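Local atomic coordinates of large adhesion protein (Lap) involved in biofilm formation (Marinobacter hydrocarbonoclasticus, PDB entry 6XI3), a protein that forms part of a giant bacterial adhesin involved in biofilm formation, its tandem Ig-like beta-sandwich repeats joined by calcium ions that probably stiffen the extending region. Residues Q139-S144 against V185-L190; L190-L195 against T216-A221; T196-A201 against S210-G215; G222-S227 against G242-V247. One frame throughout, in Å; residues are numbered along the deposited sequence.

Four contacts follow the chain through one beta-sandwich repeat, across a calcium-bound linker and into the next. Contact 1 lies in the three-stranded sheet of strands 126-135, 140-148 and 180-186. Contacts 2 and 3 are two parts of a single hairpin, strands 193-202 and 208-217, with contact 3 nested inside the loop that contact 2 closes and their centres about 17 Å apart. Leu-143 of contact 1 packs on Val-197 of contact 3 across the sandwich, and Leu-190 belongs to both contact 1 and contact 2. Contact 4 opens the following sandwich; its centre is about 16 Å from that of contact 2, and the calcium ion bound by both ties the two repeats together.

Contact 1 (Q139-S144 against V185-L190); sequences QTVNLS and VDISSL. With EDO (1,2-ethanediol), chain L.
Val-141 and Val-185 pair as an antiparallel hydrogen-bonded couple, Val-141 N giving to Val-185 O at 3.0 Å and Val-185 N returning to Val-141 O. Next along, Thr-140 and Asp-186 make the non-hydrogen-bonded pair, and the ladder ends with Ile-187 N on Gln-139 O at 3.0 Å. That last bond is nearly straight at the hydrogen, although the N-H comes from above the carbonyl plane. Beyond it the second segment leaves the sheet in a type I turn from Ile-187 to Leu-190.

The two valine side chains lie side by side, with Val-141 CG1 3.8 Å from Val-185 CB. The same methyl meets Ile-187 CG2 at 3.9 Å; it reaches both because chi1 of 55° sets CG1 between the backbone N and carbonyl carbon. Met-160 of strand 155-161 covers all three residues from the opposite sheet. Away from this apolar face, Asp-186 OD1 accepts Ser-188 N at 2.9 Å on its anti side, which makes an Asx turn, and the Ser-188 hydroxyl adds a second bond to the same oxygen, OG at 2.6 Å on the syn side. Gln-139 runs out extended beyond CG over Ser-188, where its OE1 stands 3.3 Å from Ser-188 CA. A water bridges Gln-139 OE1 (2.7 Å) and Leu-190 O. Gln-139 and Thr-140 together face Asp-135 in a G1 beta bulge. This is the end of the pairing between strands 140-148 and 180-186, where the chain turns out of the three-stranded sheet of an Ig-like beta-sandwich.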
loop_
_atom_site.group_PDB
_atom_site.type_symbol
_atom_site.label_atom_id
_atom_site.label_comp_id
_atom_site.label_asym_id
_atom_site.label_seq_id
_atom_site.Cartn_x
_atom_site.Cartn_y
_atom_site.Cartn_z
ATOM N N GLN A 139 -6.928 9.628 -11.651
ATOM C CA GLN A 139 -5.823 8.619 -11.708
ATOM C C GLN A 139 -4.907 8.993 -12.872
ATOM O O GLN A 139 -4.695 8.171 -13.781
ATOM C CB GLN A 139 -6.374 7.190 -11.805
ATOM C CG GLN A 139 -7.395 6.899 -10.710
ATOM C CD GLN A 139 -7.734 5.440 -10.478
ATOM O OE1 GLN A 139 -6.917 4.543 -10.609
ATOM N NE2 GLN A 139 -8.933 5.217 -9.995
ATOM N N THR A 140 -4.447 10.234 -12.867
ATOM C CA THR A 140 -3.523 10.768 -13.899
ATOM C C THR A 140 -2.398 11.545 -13.231
ATOM O O THR A 140 -2.511 11.892 -12.055
ATOM C CB THR A 140 -4.244 11.661 -14.913
ATOM O OG1 THR A 140 -4.768 12.786 -14.205
ATOM C CG2 THR A 140 -5.364 10.962 -15.653
ATOM N N VAL A 141 -1.309 11.751 -13.959
ATOM C CA VAL A 141 -0.174 12.552 -13.460
ATOM C C VAL A 141 0.209 13.544 -14.561
ATOM O O VAL A 141 0.150 13.167 -15.763
ATOM C CB VAL A 141 0.990 11.655 -13.009
ATOM C CG1 VAL A 141 1.427 10.703 -14.097
ATOM C CG2 VAL A 141 2.167 12.494 -12.547
ATOM N N ASN A 142 0.453 14.786 -14.151
ATOM C CA ASN A 142 1.117 15.828 -14.975
ATOM C C ASN A 142 2.580 15.895 -14.541
ATOM O O ASN A 142 2.831 15.995 -13.308
ATOM C CB ASN A 142 0.423 17.186 -14.828
ATOM C CG ASN A 142 -1.024 17.166 -15.270
ATOM O OD1 ASN A 142 -1.493 16.190 -15.874
ATOM N ND2 ASN A 142 -1.747 18.238 -14.974
ATOM N N LEU A 143 3.489 15.810 -15.509
ATOM C CA LEU A 143 4.963 15.794 -15.326
ATOM C C LEU A 143 5.508 16.928 -16.175
ATOM O O LEU A 143 4.968 17.165 -17.266
ATOM C CB LEU A 143 5.585 14.502 -15.876
ATOM C CG LEU A 143 5.147 13.188 -15.250
ATOM C CD1 LEU A 143 5.718 12.012 -16.009
ATOM C CD2 LEU A 143 5.552 13.105 -13.786
ATOM N N SER A 144 6.629 17.494 -15.784
ATOM C CA SER A 144 7.353 18.439 -16.651
ATOM C C SER A 144 8.821 18.313 -16.284
ATOM O O SER A 144 9.105 17.662 -15.285
ATOM C CB SER A 144 6.824 19.837 -16.520
ATOM O OG SER A 144 7.271 20.423 -15.314
ATOM N N VAL A 185 -1.233 11.712 -17.924
ATOM C CA VAL A 185 -0.734 10.319 -18.134
ATOM C C VAL A 185 -1.570 9.384 -17.243
ATOM O O VAL A 185 -1.646 9.658 -16.021
ATOM C CB VAL A 185 0.762 10.155 -17.821
ATOM C CG1 VAL A 185 1.195 8.718 -18.027
ATOM C CG2 VAL A 185 1.639 11.094 -18.630
ATOM N N ASP A 186 -2.128 8.314 -17.820
ATOM C CA ASP A 186 -3.019 7.328 -17.140
ATOM C C ASP A 186 -2.188 6.454 -16.191
ATOM O O ASP A 186 -1.307 5.694 -16.670
ATOM C CB ASP A 186 -3.774 6.465 -18.163
ATOM C CG ASP A 186 -4.758 5.457 -17.563
ATOM O OD1 ASP A 186 -4.967 5.464 -16.314
ATOM O OD2 ASP A 186 -5.303 4.662 -18.352
ATOM N N ILE A 187 -2.451 6.528 -14.884
ATOM C CA ILE A 187 -1.765 5.650 -13.890
ATOM C C ILE A 187 -2.795 4.795 -13.137
ATOM O O ILE A 187 -2.469 4.317 -12.013
ATOM C CB ILE A 187 -0.891 6.473 -12.935
ATOM C CG1 ILE A 187 -1.685 7.578 -12.234
ATOM C CG2 ILE A 187 0.307 7.016 -13.678
ATOM C CD1 ILE A 187 -0.981 8.148 -11.033
ATOM N N SER A 188 -3.979 4.613 -13.720
ATOM C CA SER A 188 -5.041 3.707 -13.205
ATOM C C SER A 188 -4.490 2.276 -13.053
ATOM O O SER A 188 -4.967 1.589 -12.169
ATOM C CB SER A 188 -6.302 3.771 -14.036
ATOM O OG SER A 188 -6.081 3.293 -15.349
ATOM N N SER A 189 -3.450 1.882 -13.787
ATOM C CA SER A 189 -2.813 0.550 -13.636
ATOM C C SER A 189 -1.943 0.483 -12.371
ATOM O O SER A 189 -1.496 -0.619 -12.036
ATOM C CB SER A 189 -2.012 0.194 -14.855
ATOM O OG SER A 189 -0.711 0.773 -14.795
ATOM N N LEU A 190 -1.701 1.599 -11.671
ATOM C CA LEU A 190 -0.820 1.570 -10.477
ATOM C C LEU A 190 -1.677 1.443 -9.216
ATOM O O LEU A 190 -2.849 1.752 -9.246
ATOM C CB LEU A 190 0.085 2.802 -10.447
ATOM C CG LEU A 190 0.964 3.007 -11.692
ATOM C CD1 LEU A 190 1.798 4.268 -11.545
ATOM C CD2 LEU A 190 1.881 1.825 -11.972
HETATM C C1 EDO L . -6.043 -0.437 -9.367
HETATM O O1 EDO L . -4.660 -0.652 -9.627
HETATM C C2 EDO L . -6.647 0.796 -9.958
HETATM O O2 EDO L . -7.492 0.626 -11.065
HETATM O O HOH W 1 -5.377 2.828 -9.137
#

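Contact 2 (L190-L195 against T216-A221); sequences LVDGDL and TFDATA. With CA (calcium ion), chain D; EDO (1,2-ethanediol), chain L.
Asp-192 binds the calcium ion through OD2 at 2.4 Å, and the 216-221 segment contributes Asp-218 OD1 at 2.4 Å and the backbone Thr-220 O at 2.2 Å. The same carboxylate is held by two backbone N-H groups. Thr-220 N reaches Asp-192 OD2 at 2.8 Å on its syn lone pair, while Ala-219 N meets Asp-192 OD1 at 2.9 Å from above the carboxylate plane. A water that donates to Asp-192 OD1 is also hydrogen-bonded to Thr-220 OG1. With CG beside its own backbone N (chi1 -71°), Asp-192 brings its carboxylate to the backbone N-H groups of Ala-219 and Thr-220. Water 3, Asp-246 and Asn-302 complete the metal shell.

Behind the site the strands are zipped by the Gly-193 and Phe-217 pair, with Gly-193 N to Phe-217 O at 2.8 Å and the return bond from Phe-217 N to Gly-193 O. The Phe-217 ring carries Asp-192 OD1 over one face, 3.6 Å above the plane and offset toward the rim. Two carbonyl oxygens, Val-191 O and Leu-190 O, lie near the ring plane, facing its C-H edge. The side chains of Leu-195 and Phe-217 cross obliquely, Leu-195 CG 3.7 Å from Phe-217 CB.

Three oxygens that would otherwise repel one another are thus gathered by the cation, and the backbone N-H groups probably offset further charge on Asp-192, so that loss of calcium would be expected to unsettle the linker.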
loop_
_atom_site.group_PDB
_atom_site.type_symbol
_atom_site.label_atom_id
_atom_site.label_comp_id
_atom_site.label_asym_id
_atom_site.label_seq_id
_atom_site.Cartn_x
_atom_site.Cartn_y
_atom_site.Cartn_z
ATOM N N LEU A 190 -1.701 1.599 -11.671
ATOM C CA LEU A 190 -0.820 1.570 -10.477
ATOM C C LEU A 190 -1.677 1.443 -9.216
ATOM O O LEU A 190 -2.849 1.752 -9.246
ATOM C CB LEU A 190 0.085 2.802 -10.447
ATOM C CG LEU A 190 0.964 3.007 -11.692
ATOM C CD1 LEU A 190 1.798 4.268 -11.545
ATOM C CD2 LEU A 190 1.881 1.825 -11.972
ATOM N N VAL A 191 -1.071 0.982 -8.140
ATOM C CA VAL A 191 -1.715 0.909 -6.798
ATOM C C VAL A 191 -1.230 2.079 -5.939
ATOM O O VAL A 191 -0.199 2.685 -6.287
ATOM C CB VAL A 191 -1.462 -0.468 -6.154
ATOM C CG1 VAL A 191 -1.946 -1.579 -7.105
ATOM C CG2 VAL A 191 -0.003 -0.680 -5.749
ATOM N N ASP A 192 -1.992 2.366 -4.879
ATOM C CA ASP A 192 -1.769 3.487 -3.947
ATOM C C ASP A 192 -0.435 3.297 -3.211
ATOM O O ASP A 192 0.072 2.165 -3.096
ATOM C CB ASP A 192 -2.974 3.665 -3.026
ATOM C CG ASP A 192 -4.187 4.208 -3.748
ATOM O OD1 ASP A 192 -4.038 4.621 -4.931
ATOM O OD2 ASP A 192 -5.286 4.202 -3.147
ATOM N N GLY A 193 0.080 4.400 -2.704
ATOM C CA GLY A 193 1.317 4.499 -1.927
ATOM C C GLY A 193 2.305 5.375 -2.659
ATOM O O GLY A 193 1.877 6.164 -3.498
ATOM N N ASP A 194 3.585 5.238 -2.348
ATOM C CA ASP A 194 4.636 6.093 -2.936
ATOM C C ASP A 194 4.727 5.769 -4.434
ATOM O O ASP A 194 4.651 4.611 -4.793
ATOM C CB ASP A 194 5.962 5.927 -2.196
ATOM C CG ASP A 194 6.963 7.016 -2.584
ATOM O OD1 ASP A 194 6.597 8.202 -2.526
ATOM O OD2 ASP A 194 8.094 6.678 -2.965
ATOM N N LEU A 195 4.834 6.779 -5.282
ATOM C CA LEU A 195 5.028 6.614 -6.742
ATOM C C LEU A 195 6.412 7.166 -7.020
ATOM O O LEU A 195 6.705 8.298 -6.539
ATOM C CB LEU A 195 4.048 7.484 -7.532
ATOM C CG LEU A 195 2.665 6.953 -7.832
ATOM C CD1 LEU A 195 2.033 7.841 -8.906
ATOM C CD2 LEU A 195 2.707 5.495 -8.274
ATOM N N THR A 216 2.777 10.816 -3.589
ATOM C CA THR A 216 1.803 9.858 -3.036
ATOM C C THR A 216 0.616 9.712 -3.982
ATOM O O THR A 216 0.039 10.721 -4.409
ATOM C CB THR A 216 1.290 10.324 -1.680
ATOM O OG1 THR A 216 2.490 10.604 -0.957
ATOM C CG2 THR A 216 0.413 9.293 -0.999
ATOM N N PHE A 217 0.199 8.471 -4.170
ATOM C CA PHE A 217 -1.005 8.090 -4.936
ATOM C C PHE A 217 -1.998 7.520 -3.926
ATOM O O PHE A 217 -1.661 6.591 -3.147
ATOM C CB PHE A 217 -0.598 7.114 -6.031
ATOM C CG PHE A 217 -1.642 6.826 -7.076
ATOM C CD1 PHE A 217 -2.500 7.819 -7.523
ATOM C CD2 PHE A 217 -1.767 5.547 -7.602
ATOM C CE1 PHE A 217 -3.459 7.528 -8.481
ATOM C CE2 PHE A 217 -2.710 5.266 -8.585
ATOM C CZ PHE A 217 -3.551 6.267 -9.026
ATOM N N ASP A 218 -3.192 8.087 -3.918
ATOM C CA ASP A 218 -4.286 7.650 -3.031
ATOM C C ASP A 218 -5.567 7.804 -3.829
ATOM O O ASP A 218 -6.357 8.702 -3.501
ATOM C CB ASP A 218 -4.280 8.404 -1.702
ATOM C CG ASP A 218 -5.244 7.779 -0.684
ATOM O OD1 ASP A 218 -5.956 6.819 -1.047
ATOM O OD2 ASP A 218 -5.283 8.262 0.451
ATOM N N ALA A 219 -5.770 6.934 -4.816
ATOM C CA ALA A 219 -6.975 6.911 -5.681
ATOM C C ALA A 219 -8.054 5.970 -5.105
ATOM O O ALA A 219 -9.249 6.128 -5.461
ATOM C CB ALA A 219 -6.582 6.546 -7.081
ATOM N N THR A 220 -7.682 5.028 -4.241
ATOM C CA THR A 220 -8.617 3.982 -3.726
ATOM C C THR A 220 -8.717 4.134 -2.206
ATOM O O THR A 220 -7.672 4.164 -1.510
ATOM C CB THR A 220 -8.212 2.587 -4.222
ATOM O OG1 THR A 220 -7.968 2.642 -5.633
ATOM C CG2 THR A 220 -9.265 1.523 -3.975
ATOM N N ALA A 221 -9.946 4.286 -1.732
ATOM C CA ALA A 221 -10.322 4.284 -0.316
ATOM C C ALA A 221 -10.100 2.864 0.237
ATOM O O ALA A 221 -10.676 1.945 -0.298
ATOM C CB ALA A 221 -11.778 4.706 -0.189
HETATM CA CA CA D . -5.623 4.460 -0.802
HETATM C C1 EDO L . -6.043 -0.437 -9.367
HETATM O O1 EDO L . -4.660 -0.652 -9.627
HETATM C C2 EDO L . -6.647 0.796 -9.958
HETATM O O2 EDO L . -7.492 0.626 -11.065
HETATM O O HOH W 2 -5.611 3.015 -6.417
HETATM O O HOH W 3 -6.510 4.568 1.393
#

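Contact 3 (T196-A201 against S210-G215); sequences TVEASA and SDSANG
Val-197 N to Ala-213 O, at 2.8 Å and nearly straight, is matched by Ala-213 N to Val-197 O at the same length. Two residues on, the Ala-199 and Asp-211 pair repeats the pattern with two bonds of 3.0 Å, N to O each way. Between them Glu-198 faces Ser-212, and beyond the second Ser-200 faces Ser-210; there the chains close up through CA-H...O contacts. The shortest sets Ser-212 CA 2.9 Å from Val-197 O.

Glu-198 does most of the side-chain work. It leaves the strand anti to its amide nitrogen and then bends at chi2 (79°), which lays the carboxylate across the neighbouring strand. One branch, OE1, comes 3.5 Å from Ser-212 CB, and the other, OE2, comes equally near Ser-210 CB, so the group straddles two serines by van der Waals contact. A water donates to Glu-198 OE2 at 2.9 Å and makes a weak link to Ser-210 OG. On the other face Val-197, Ala-199 and Ala-213 present small apolar groups; Val-197 meets Met-160 of the neighbouring strand 155-161, and Ala-199 meets Leu-127 and Val-129 of strand 126-135 in the opposing sheet. Asp-211 is on this side too, its OD2 taking the backbone N of Val-129 and so bonding one sheet to the other.

Alternating hydrogen-bonded and non-hydrogen-bonded pairs mark a regular antiparallel hairpin, with a polar outer face, an inner one mostly apolar but for Asp-211, and strand 208-217 forming the edge of a four-stranded sheet in the sandwich.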
loop_
_atom_site.group_PDB
_atom_site.type_symbol
_atom_site.label_atom_id
_atom_site.label_comp_id
_atom_site.label_asym_id
_atom_site.label_seq_id
_atom_site.Cartn_x
_atom_site.Cartn_y
_atom_site.Cartn_z
ATOM N N THR A 196 7.229 6.436 -7.748
ATOM C CA THR A 196 8.564 6.937 -8.133
ATOM C C THR A 196 8.511 7.279 -9.619
ATOM O O THR A 196 8.147 6.385 -10.411
ATOM C CB THR A 196 9.640 5.896 -7.829
ATOM O OG1 THR A 196 9.714 5.826 -6.416
ATOM C CG2 THR A 196 10.990 6.276 -8.388
ATOM N N VAL A 197 8.878 8.505 -9.988
ATOM C CA VAL A 197 8.927 8.910 -11.415
ATOM C C VAL A 197 10.403 9.013 -11.814
ATOM O O VAL A 197 11.123 9.811 -11.194
ATOM C CB VAL A 197 8.135 10.196 -11.694
ATOM C CG1 VAL A 197 8.250 10.628 -13.150
ATOM C CG2 VAL A 197 6.670 10.022 -11.351
ATOM N N GLU A 198 10.824 8.221 -12.800
ATOM C CA GLU A 198 12.198 8.271 -13.345
ATOM C C GLU A 198 12.155 8.773 -14.796
ATOM O O GLU A 198 11.278 8.316 -15.570
ATOM C CB GLU A 198 12.829 6.889 -13.212
ATOM C CG GLU A 198 14.198 6.787 -13.850
ATOM C CD GLU A 198 15.321 7.364 -13.008
ATOM O OE1 GLU A 198 15.255 7.220 -11.763
ATOM O OE2 GLU A 198 16.258 7.960 -13.592
ATOM N N ALA A 199 13.069 9.688 -15.141
ATOM C CA ALA A 199 13.192 10.269 -16.496
ATOM C C ALA A 199 14.654 10.200 -16.913
ATOM O O ALA A 199 15.521 10.387 -16.048
ATOM C CB ALA A 199 12.656 11.679 -16.547
ATOM N N SER A 200 14.895 9.880 -18.184
ATOM C CA SER A 200 16.251 9.705 -18.737
ATOM C C SER A 200 16.289 10.119 -20.216
ATOM O O SER A 200 15.288 10.036 -20.954
ATOM C CB SER A 200 16.757 8.301 -18.488
ATOM O OG SER A 200 16.025 7.342 -19.245
ATOM N N ALA A 201 17.454 10.559 -20.643
ATOM C CA ALA A 201 17.678 10.984 -22.040
ATOM C C ALA A 201 19.174 10.891 -22.293
ATOM O O ALA A 201 19.876 10.413 -21.402
ATOM C CB ALA A 201 17.106 12.362 -22.243
ATOM N N SER A 210 19.677 11.816 -16.253
ATOM C CA SER A 210 18.507 11.238 -15.557
ATOM C C SER A 210 18.175 12.024 -14.285
ATOM O O SER A 210 19.057 12.733 -13.710
ATOM C CB SER A 210 18.747 9.791 -15.255
ATOM O OG SER A 210 19.697 9.673 -14.229
ATOM N N ASP A 211 16.922 11.889 -13.865
ATOM C CA ASP A 211 16.441 12.501 -12.609
ATOM C C ASP A 211 15.256 11.651 -12.160
ATOM O O ASP A 211 14.725 10.885 -12.990
ATOM C CB ASP A 211 16.078 13.972 -12.791
ATOM C CG ASP A 211 15.780 14.689 -11.481
ATOM O OD1 ASP A 211 16.356 14.298 -10.455
ATOM O OD2 ASP A 211 14.950 15.600 -11.491
ATOM N N SER A 212 14.882 11.756 -10.891
ATOM C CA SER A 212 13.650 11.098 -10.407
ATOM C C SER A 212 12.909 12.044 -9.487
ATOM O O SER A 212 13.444 13.077 -9.130
ATOM C CB SER A 212 13.945 9.750 -9.773
ATOM O OG SER A 212 14.757 9.907 -8.625
ATOM N N ALA A 213 11.642 11.745 -9.257
ATOM C CA ALA A 213 10.784 12.469 -8.312
ATOM C C ALA A 213 9.869 11.439 -7.650
ATOM O O ALA A 213 9.822 10.276 -8.103
ATOM C CB ALA A 213 10.020 13.541 -9.031
ATOM N N ASN A 214 9.179 11.842 -6.605
ATOM C CA ASN A 214 8.326 10.896 -5.862
ATOM C C ASN A 214 7.090 11.657 -5.423
ATOM O O ASN A 214 7.159 12.892 -5.256
ATOM C CB ASN A 214 9.072 10.243 -4.699
ATOM C CG ASN A 214 9.687 11.264 -3.765
ATOM O OD1 ASN A 214 8.984 12.005 -3.078
ATOM N ND2 ASN A 214 11.013 11.331 -3.740
ATOM N N GLY A 215 6.004 10.928 -5.230
ATOM C CA GLY A 215 4.778 11.519 -4.687
ATOM C C GLY A 215 3.874 10.427 -4.199
ATOM O O GLY A 215 4.133 9.244 -4.503
HETATM O O HOH W 4 17.897 9.098 -11.429
#

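Contact 4 (G222-S227 against G242-V247). With CA (calcium ion), chain D; EDT ({[-(bis-carboxymethyl-amino)-ethyl]-carboxymethyl-amino}-acetic acid), chain I.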
loop_
_atom_site.group_PDB
_atom_site.type_symbol
_atom_site.label_atom_id
_atom_site.label_comp_id
_atom_site.label_asym_id
_atom_site.label_seq_id
_atom_site.Cartn_x
_atom_site.Cartn_y
_atom_site.Cartn_z
ATOM N N GLY A 222 -9.302 2.735 1.288
ATOM C CA GLY A 222 -9.028 1.470 1.983
ATOM C C GLY A 222 -10.277 1.020 2.710
ATOM O O GLY A 222 -11.009 1.876 3.160
ATOM N N ASP A 223 -10.548 -0.272 2.739
ATOM C CA ASP A 223 -11.728 -0.806 3.455
ATOM C C ASP A 223 -11.434 -2.249 3.859
ATOM O O ASP A 223 -10.572 -2.894 3.254
ATOM C CB ASP A 223 -12.964 -0.675 2.565
ATOM C CG ASP A 223 -14.279 -0.921 3.272
ATOM O OD1 ASP A 223 -14.470 -0.385 4.392
ATOM O OD2 ASP A 223 -15.070 -1.701 2.721
ATOM N N LEU A 224 -12.171 -2.751 4.838
ATOM C CA LEU A 224 -12.071 -4.152 5.285
ATOM C C LEU A 224 -13.471 -4.559 5.751
ATOM O O LEU A 224 -14.137 -3.747 6.402
ATOM C CB LEU A 224 -11.008 -4.295 6.386
ATOM C CG LEU A 224 -10.830 -5.726 6.924
ATOM C CD1 LEU A 224 -9.399 -6.023 7.336
ATOM C CD2 LEU A 224 -11.750 -5.989 8.102
ATOM N N THR A 225 -13.913 -5.744 5.341
ATOM C CA THR A 225 -15.103 -6.401 5.922
ATOM C C THR A 225 -14.667 -7.695 6.610
ATOM O O THR A 225 -13.674 -8.272 6.184
ATOM C CB THR A 225 -16.178 -6.647 4.864
ATOM O OG1 THR A 225 -15.711 -7.697 4.018
ATOM C CG2 THR A 225 -16.541 -5.401 4.070
ATOM N N VAL A 226 -15.414 -8.117 7.634
ATOM C CA VAL A 226 -15.198 -9.429 8.290
ATOM C C VAL A 226 -16.558 -10.107 8.401
ATOM O O VAL A 226 -17.563 -9.413 8.529
ATOM C CB VAL A 226 -14.467 -9.320 9.638
ATOM C CG1 VAL A 226 -15.273 -8.589 10.706
ATOM C CG2 VAL A 226 -14.051 -10.700 10.139
ATOM N N SER A 227 -16.582 -11.429 8.310
ATOM C CA SER A 227 -17.837 -12.170 8.523
ATOM C C SER A 227 -17.529 -13.447 9.299
ATOM O O SER A 227 -16.395 -13.997 9.188
ATOM C CB SER A 227 -18.586 -12.370 7.222
ATOM O OG SER A 227 -18.205 -13.551 6.579
ATOM N N GLY A 242 -13.261 -12.476 5.039
ATOM C CA GLY A 242 -13.668 -11.131 4.663
ATOM C C GLY A 242 -12.992 -10.705 3.387
ATOM O O GLY A 242 -12.353 -11.562 2.704
ATOM N N THR A 243 -13.164 -9.426 3.118
ATOM C CA THR A 243 -12.733 -8.741 1.880
ATOM C C THR A 243 -11.933 -7.522 2.308
ATOM O O THR A 243 -12.101 -7.053 3.455
ATOM C CB THR A 243 -13.917 -8.307 0.995
ATOM O OG1 THR A 243 -14.623 -7.280 1.694
ATOM C CG2 THR A 243 -14.870 -9.430 0.664
ATOM N N THR A 244 -11.112 -7.007 1.400
ATOM C CA THR A 244 -10.423 -5.731 1.608
ATOM C C THR A 244 -10.417 -4.954 0.298
ATOM O O THR A 244 -10.491 -5.573 -0.751
ATOM C CB THR A 244 -9.001 -5.932 2.154
ATOM O OG1 THR A 244 -8.224 -6.662 1.203
ATOM C CG2 THR A 244 -9.002 -6.613 3.502
ATOM N N THR A 245 -10.271 -3.648 0.405
ATOM C CA THR A 245 -9.930 -2.749 -0.725
ATOM C C THR A 245 -8.658 -1.985 -0.355
ATOM O O THR A 245 -8.528 -1.493 0.810
ATOM C CB THR A 245 -11.143 -1.854 -1.046
ATOM O OG1 THR A 245 -12.297 -2.695 -1.089
ATOM C CG2 THR A 245 -11.022 -1.118 -2.366
ATOM N N ASP A 246 -7.749 -1.846 -1.314
ATOM C CA ASP A 246 -6.490 -1.085 -1.154
ATOM C C ASP A 246 -5.628 -1.695 -0.040
ATOM O O ASP A 246 -4.852 -0.947 0.604
ATOM C CB ASP A 246 -6.719 0.409 -0.898
ATOM C CG ASP A 246 -5.479 1.206 -1.289
ATOM O OD1 ASP A 246 -4.758 0.722 -2.185
ATOM O OD2 ASP A 246 -5.183 2.241 -0.634
ATOM N N VAL A 247 -5.715 -3.011 0.169
ATOM C CA VAL A 247 -4.789 -3.704 1.102
ATOM C C VAL A 247 -3.872 -4.616 0.287
ATOM O O VAL A 247 -4.392 -5.476 -0.482
ATOM C CB VAL A 247 -5.564 -4.448 2.198
ATOM C CG1 VAL A 247 -4.662 -5.301 3.066
ATOM C CG2 VAL A 247 -6.336 -3.457 3.048
HETATM CA CA CA D . -5.623 4.460 -0.802
HETATM O O20 EDT I . -17.983 -2.730 6.730
HETATM C C5 EDT I . -17.407 -1.891 6.004
HETATM O O19 EDT I . -17.478 -1.956 4.713
HETATM C C4 EDT I . -16.707 -0.731 6.711
HETATM N N3 EDT I . -17.200 -0.414 8.091
HETATM C C2 EDT I . -18.687 -0.277 8.222
HETATM C C1 EDT I . -19.333 0.682 7.230
HETATM O O18 EDT I . -20.279 0.261 6.485
HETATM O O17 EDT I . -18.945 1.873 7.209
HETATM C C6 EDT I . -16.613 0.848 8.578
HETATM C C7 EDT I . -15.249 0.561 9.089
HETATM N N8 EDT I . -14.945 1.473 10.202
HETATM C C9 EDT I . -14.311 0.732 11.309
HETATM C C10 EDT I . -14.233 1.495 12.613
HETATM O O16 EDT I . -14.423 0.850 13.663
HETATM O O15 EDT I . -13.944 2.716 12.614
HETATM C C11 EDT I . -14.082 2.581 9.736
HETATM C C12 EDT I . -12.596 2.246 9.731
HETATM O O13 EDT I . -12.208 1.181 9.212
HETATM O O14 EDT I . -11.765 3.050 10.218
HETATM O O HOH W 3 -6.510 4.568 1.393
#
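Thr-225 OG1 and Thr-243 OG1 meet at 2.6 Å, a short hydroxyl-to-hydroxyl hydrogen bond across the two strands. Each hydroxyl sits between its own backbone N and carbonyl carbon (chi1 72° and 67°), which turns the two oxygens toward one another. Beneath them Thr-225 N binds Thr-243 O at 2.9 Å, whereas the return bond from Thr-243 N is weak. The Asp-223 and Thr-245 pair is evenly tied, each N to the other's O at 3.0 Å, though Thr-245 N approaches from above the carbonyl plane of Asp-223.

On the face turned into the sandwich, Leu-224 crosses Thr-244 with CD1 3.9 Å from Thr-244 CG2. The hydroxyl of Thr-244 points elsewhere, to Gly-275 O, while Leu-224 continues onto Ala-296, Ala-298 and Val-306 of the opposing sheet. Gly-242 CA lies 3.2 Å from Thr-225 O in a CA-H...O contact.

At the open end of the hairpin Asp-246 CB packs on Gly-222 CA, and Asp-246 OD2 binds the calcium ion at 2.3 Å. Its other oxygen, OD1, makes a salt bridge with Arg-301, so both carboxylate oxygens are engaged. Water 3, also on the metal, is weakly held by Gly-222 N. Out on the polar face, the bound EDTA, whose pocket includes Thr-225, comes no nearer to this hairpin than 3.1 Å, O19 from Asp-223 OD2, and takes a hydrogen bond from Ser-307 N. The first hairpin of an Ig-like repeat thus begins at an interdomain calcium site, where Asp-192 and Asp-218 of the preceding repeat and Thr-220 of the linker join Asp-246 and Asn-302.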